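Local structure of argininosuccinate lyase (Chelativorans sp., 6RXA) at residues A[124-135]-A[183-194]. The protein acts as an EDDS lyase, a carbon–nitrogen lyase of the aspartase/fumarase superfamily, and probably can also split argininosuccinate into fumarate and L-arginine. The protein carries 2 engineered substitutions. Sequence-based numbering, arbitrary orientation.
Sequences LRDQLLRTIEAV and LDRYRELYARIN. With NA (sodium ion), chain F.
Arg125 NH1 donates an almost straight hydrogen bond (170° at the hydrogen) to Asn194 OD1, 2.8 Å away. The oxygen lies in the guanidinium plane, while the amide of Asn194 stands nearly perpendicular to it. The arginine chain runs extended through chi2 and then bends at chi3 (70°), bringing NH1 round to the residue just past the end of helix 168-193. Arg125 NH2 meets Leu219 O, and Phe221 offers a cation-pi contact. Lower down the same side chain, Arg125 CG lies 3.5 Å from Tyr190 CE1, and Leu129 CD2 touches that carbon as well. An alanine here would remove the guanidinium and is likely to leave Asn194 OD1 and Leu219 O without this donor, Phe221 without its cation, and the Tyr190 ring with less packing against it.

The segments belong to two long helices, 112-147 and 168-193, of the central helical bundle characteristic of the aspartase/fumarase superfamily. They run antiparallel (164°), their axes 10.1 Å apart, and pack knobs-into-holes. Leu128, its CG anti to the backbone N, drops into the hole formed by Tyr186, Leu189, Tyr190 and Ile193. One methyl, Leu128 CD2, comes to 3.6 Å from Ile193 CD1 and also meets the edge of the Tyr190 ring; the other presses against Tyr186.

Tyr186 returns the favour, sitting among Leu128, Thr131, Ile132 and Val135. Thr131 CG2 makes a CH-pi contact over one ring face, 4.0 Å from the Tyr186 centroid, while the phenol OH is bonded to Asn245. Thr131 OG1 turns back to Gln127 O (2.8 Å), which also accepts from Thr131 N. At the far end, Val135 CG1 packs 3.7 Å from Leu183 CD2. Elsewhere on helix 168-193, Glu188 binds a sodium ion together with Glu188 of a second subunit.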
loop_
_atom_site.group_PDB
_atom_site.type_symbol
_atom_site.label_atom_id
_atom_site.label_comp_id
_atom_site.label_asym_id
_atom_site.label_seq_id
_atom_site.Cartn_x
_atom_site.Cartn_y
_atom_site.Cartn_z
ATOM N N LEU A 124 11.476 19.130 6.462
ATOM C CA LEU A 124 10.892 18.063 7.271
ATOM C C LEU A 124 11.188 18.269 8.751
ATOM O O LEU A 124 10.346 17.969 9.609
ATOM C CB LEU A 124 11.367 16.685 6.818
ATOM C CG LEU A 124 10.917 16.269 5.422
ATOM C CD1 LEU A 124 11.485 14.901 5.047
ATOM C CD2 LEU A 124 9.393 16.280 5.293
ATOM N N ARG A 125 12.390 18.776 9.067
ATOM C CA ARG A 125 12.772 19.035 10.454
ATOM C C ARG A 125 11.820 20.038 11.097
ATOM O O ARG A 125 11.306 19.803 12.196
ATOM C CB ARG A 125 14.217 19.544 10.472
ATOM C CG ARG A 125 14.769 19.910 11.825
ATOM C CD ARG A 125 16.231 20.356 11.713
ATOM N NE ARG A 125 16.350 21.647 11.044
ATOM C CZ ARG A 125 17.505 22.227 10.732
ATOM N NH1 ARG A 125 18.658 21.620 10.995
ATOM N NH2 ARG A 125 17.502 23.417 10.161
ATOM N N ASP A 126 11.558 21.160 10.420
ATOM C CA ASP A 126 10.606 22.128 10.960
ATOM C C ASP A 126 9.215 21.512 11.066
ATOM O O ASP A 126 8.506 21.735 12.057
ATOM C CB ASP A 126 10.572 23.388 10.096
ATOM C CG ASP A 126 11.581 24.458 10.553
ATOM O OD1 ASP A 126 12.234 24.318 11.608
ATOM O OD2 ASP A 126 11.728 25.463 9.832
ATOM N N GLN A 127 8.813 20.715 10.070
ATOM C CA GLN A 127 7.487 20.105 10.110
ATOM C C GLN A 127 7.395 19.040 11.195
ATOM O O GLN A 127 6.315 18.812 11.753
ATOM C CB GLN A 127 7.137 19.521 8.749
ATOM C CG GLN A 127 6.926 20.592 7.683
ATOM C CD GLN A 127 5.808 21.555 8.015
ATOM O OE1 GLN A 127 4.656 21.160 8.173
ATOM N NE2 GLN A 127 6.142 22.836 8.122
ATOM N N LEU A 128 8.512 18.386 11.506
ATOM C CA LEU A 128 8.535 17.426 12.603
ATOM C C LEU A 128 8.378 18.125 13.947
ATOM O O LEU A 128 7.636 17.643 14.813
ATOM C CB LEU A 128 9.807 16.587 12.519
ATOM C CG LEU A 128 9.960 15.368 13.413
ATOM C CD1 LEU A 128 8.748 14.483 13.256
ATOM C CD2 LEU A 128 11.226 14.640 12.997
ATOM N N LEU A 129 9.030 19.276 14.151
ATOM C CA LEU A 129 8.793 20.029 15.380
ATOM C C LEU A 129 7.348 20.527 15.455
ATOM O O LEU A 129 6.719 20.483 16.517
ATOM C CB LEU A 129 9.777 21.189 15.508
ATOM C CG LEU A 129 11.234 20.753 15.639
ATOM C CD1 LEU A 129 12.144 21.957 15.799
ATOM C CD2 LEU A 129 11.437 19.795 16.801
ATOM N N ARG A 130 6.803 21.003 14.333
ATOM C CA ARG A 130 5.389 21.371 14.271
ATOM C C ARG A 130 4.497 20.199 14.668
ATOM O O ARG A 130 3.528 20.363 15.431
ATOM C CB ARG A 130 5.086 21.824 12.843
ATOM C CG ARG A 130 3.666 22.269 12.596
ATOM C CD ARG A 130 3.423 22.456 11.103
ATOM N NE ARG A 130 2.077 22.957 10.825
ATOM C CZ ARG A 130 1.419 22.738 9.690
ATOM N NH1 ARG A 130 1.980 22.015 8.715
ATOM N NH2 ARG A 130 0.192 23.226 9.540
ATOM N N THR A 131 4.816 19.004 14.170
ATOM C CA THR A 131 4.022 17.818 14.463
ATOM C C THR A 131 4.148 17.415 15.924
ATOM O O THR A 131 3.139 17.110 16.574
ATOM C CB THR A 131 4.482 16.679 13.543
ATOM O OG1 THR A 131 4.202 17.009 12.176
ATOM C CG2 THR A 131 3.781 15.380 13.875
ATOM N N ILE A 132 5.373 17.412 16.465
ATOM C CA ILE A 132 5.571 17.101 17.877
ATOM C C ILE A 132 4.794 18.073 18.755
ATOM O O ILE A 132 4.166 17.670 19.735
ATOM C CB ILE A 132 7.076 17.059 18.208
ATOM C CG1 ILE A 132 7.684 15.817 17.543
ATOM C CG2 ILE A 132 7.315 17.038 19.709
ATOM C CD1 ILE A 132 9.204 15.779 17.526
ATOM N N GLU A 133 4.812 19.361 18.414
ATOM C CA GLU A 133 4.031 20.329 19.181
ATOM C C GLU A 133 2.544 19.988 19.145
ATOM O O GLU A 133 1.865 20.043 20.177
ATOM C CB GLU A 133 4.294 21.729 18.637
ATOM C CG GLU A 133 3.573 22.825 19.380
ATOM C CD GLU A 133 3.888 24.198 18.819
ATOM O OE1 GLU A 133 3.852 24.359 17.583
ATOM O OE2 GLU A 133 4.180 25.109 19.608
ATOM N N ALA A 134 2.017 19.633 17.966
ATOM C CA ALA A 134 0.597 19.298 17.854
ATOM C C ALA A 134 0.267 18.020 18.620
ATOM O O ALA A 134 -0.772 17.946 19.292
ATOM C CB ALA A 134 0.204 19.169 16.381
ATOM N N VAL A 135 1.149 17.014 18.557
ATOM C CA VAL A 135 0.913 15.763 19.283
ATOM C C VAL A 135 0.974 15.988 20.789
ATOM O O VAL A 135 0.191 15.399 21.536
ATOM C CB VAL A 135 1.881 14.664 18.813
ATOM C CG1 VAL A 135 1.725 13.391 19.646
ATOM C CG2 VAL A 135 1.632 14.355 17.346
ATOM N N LEU A 183 5.332 9.856 20.399
ATOM C CA LEU A 183 6.294 10.940 20.599
ATOM C C LEU A 183 7.722 10.399 20.601
ATOM O O LEU A 183 8.622 11.020 20.032
ATOM C CB LEU A 183 5.968 11.703 21.881
ATOM C CG LEU A 183 4.772 12.653 21.740
ATOM C CD1 LEU A 183 4.247 13.061 23.092
ATOM C CD2 LEU A 183 5.118 13.901 20.912
ATOM N N ASP A 184 7.948 9.237 21.216
ATOM C CA ASP A 184 9.254 8.597 21.106
ATOM C C ASP A 184 9.599 8.311 19.643
ATOM O O ASP A 184 10.725 8.570 19.201
ATOM C CB ASP A 184 9.299 7.304 21.915
ATOM C CG ASP A 184 9.446 7.530 23.410
ATOM O OD1 ASP A 184 10.005 8.566 23.842
ATOM O OD2 ASP A 184 9.018 6.623 24.165
ATOM N N ARG A 185 8.649 7.763 18.869
ATOM C CA ARG A 185 8.948 7.469 17.468
ATOM C C ARG A 185 9.383 8.730 16.728
ATOM O O ARG A 185 10.332 8.712 15.932
ATOM C CB ARG A 185 7.732 6.879 16.749
ATOM C CG ARG A 185 7.364 5.458 17.108
ATOM C CD ARG A 185 6.153 4.933 16.239
ATOM N NE ARG A 185 5.958 3.573 16.678
ATOM C CZ ARG A 185 5.106 3.190 17.615
ATOM N NH1 ARG A 185 4.206 4.031 18.128
ATOM N NH2 ARG A 185 5.131 1.934 18.006
ATOM N N TYR A 186 8.678 9.840 16.963
ATOM C CA TYR A 186 8.999 11.082 16.277
ATOM C C TYR A 186 10.335 11.671 16.733
ATOM O O TYR A 186 11.091 12.181 15.906
ATOM C CB TYR A 186 7.883 12.098 16.498
ATOM C CG TYR A 186 6.691 12.001 15.579
ATOM C CD1 TYR A 186 6.836 12.084 14.193
ATOM C CD2 TYR A 186 5.407 11.877 16.094
ATOM C CE1 TYR A 186 5.738 12.031 13.356
ATOM C CE2 TYR A 186 4.303 11.828 15.257
ATOM C CZ TYR A 186 4.474 11.899 13.899
ATOM O OH TYR A 186 3.363 11.851 13.085
ATOM N N ARG A 187 10.645 11.635 18.034
ATOM C CA ARG A 187 11.942 12.146 18.487
ATOM C C ARG A 187 13.095 11.280 17.980
ATOM O O ARG A 187 14.173 11.793 17.644
ATOM C CB ARG A 187 11.978 12.228 20.008
ATOM C CG ARG A 187 11.097 13.323 20.602
ATOM C CD ARG A 187 11.249 13.426 22.124
ATOM N NE ARG A 187 10.685 12.274 22.818
ATOM C CZ ARG A 187 9.550 12.287 23.515
ATOM N NH1 ARG A 187 8.829 13.400 23.654
ATOM N NH2 ARG A 187 9.142 11.174 24.096
ATOM N N GLU A 188 12.893 9.962 17.937
ATOM C CA GLU A 188 13.894 9.074 17.351
ATOM C C GLU A 188 14.137 9.418 15.893
ATOM O O GLU A 188 15.289 9.461 15.436
ATOM C CB GLU A 188 13.421 7.626 17.486
ATOM C CG GLU A 188 13.396 7.118 18.926
ATOM C CD GLU A 188 12.512 5.898 19.120
ATOM O OE1 GLU A 188 12.050 5.326 18.118
ATOM O OE2 GLU A 188 12.273 5.534 20.291
ATOM N N LEU A 189 13.057 9.658 15.145
ATOM C CA LEU A 189 13.169 10.075 13.755
ATOM C C LEU A 189 13.898 11.410 13.641
ATOM O O LEU A 189 14.728 11.600 12.743
ATOM C CB LEU A 189 11.765 10.176 13.170
ATOM C CG LEU A 189 11.659 10.898 11.831
ATOM C CD1 LEU A 189 12.364 10.146 10.716
ATOM C CD2 LEU A 189 10.196 11.101 11.468
ATOM N N TYR A 190 13.602 12.349 14.541
ATOM C CA TYR A 190 14.222 13.665 14.467
ATOM C C TYR A 190 15.738 13.546 14.442
ATOM O O TYR A 190 16.418 14.282 13.714
ATOM C CB TYR A 190 13.760 14.527 15.641
ATOM C CG TYR A 190 14.208 15.976 15.535
ATOM C CD1 TYR A 190 13.470 16.890 14.804
ATOM C CD2 TYR A 190 15.371 16.422 16.167
ATOM C CE1 TYR A 190 13.867 18.216 14.713
ATOM C CE2 TYR A 190 15.777 17.745 16.080
ATOM C CZ TYR A 190 15.013 18.637 15.353
ATOM O OH TYR A 190 15.402 19.959 15.259
ATOM N N ALA A 191 16.290 12.612 15.216
ATOM C CA ALA A 191 17.743 12.496 15.275
ATOM C C ALA A 191 18.340 12.081 13.936
ATOM O O ALA A 191 19.509 12.401 13.656
ATOM C CB ALA A 191 18.146 11.496 16.364
ATOM N N ARG A 192 17.573 11.338 13.127
ATOM C CA ARG A 192 18.025 10.947 11.796
ATOM C C ARG A 192 17.751 12.031 10.754
ATOM O O ARG A 192 18.526 12.165 9.800
ATOM C CB ARG A 192 17.411 9.609 11.379
ATOM C CG ARG A 192 18.122 8.404 12.000
ATOM C CD ARG A 192 17.487 7.058 11.591
ATOM N NE ARG A 192 16.199 6.804 12.226
ATOM C CZ ARG A 192 16.057 6.312 13.455
ATOM N NH1 ARG A 192 17.128 6.030 14.190
ATOM N NH2 ARG A 192 14.854 6.107 13.953
ATOM N N ILE A 193 16.660 12.795 10.899
ATOM C CA ILE A 193 16.388 13.894 9.971
ATOM C C ILE A 193 17.416 15.001 10.147
ATOM O O ILE A 193 17.865 15.608 9.170
ATOM C CB ILE A 193 14.956 14.427 10.171
ATOM C CG1 ILE A 193 13.937 13.445 9.601
ATOM C CG2 ILE A 193 14.781 15.791 9.501
ATOM C CD1 ILE A 193 12.511 13.858 9.732
ATOM N N ASN A 194 17.808 15.272 11.387
ATOM C CA ASN A 194 18.631 16.439 11.697
ATOM C C ASN A 194 20.124 16.151 11.557
ATOM O O ASN A 194 20.931 16.432 12.447
ATOM C CB ASN A 194 18.304 16.970 13.083
ATOM C CG ASN A 194 18.800 18.384 13.268
ATOM O OD1 ASN A 194 18.978 19.105 12.289
ATOM N ND2 ASN A 194 19.022 18.787 14.509
HETATM NA NA NA F . 12.395 4.598 15.996
HETATM O O HOH W 1 11.121 6.214 14.796
HETATM O O HOH W 2 12.084 2.394 15.148
#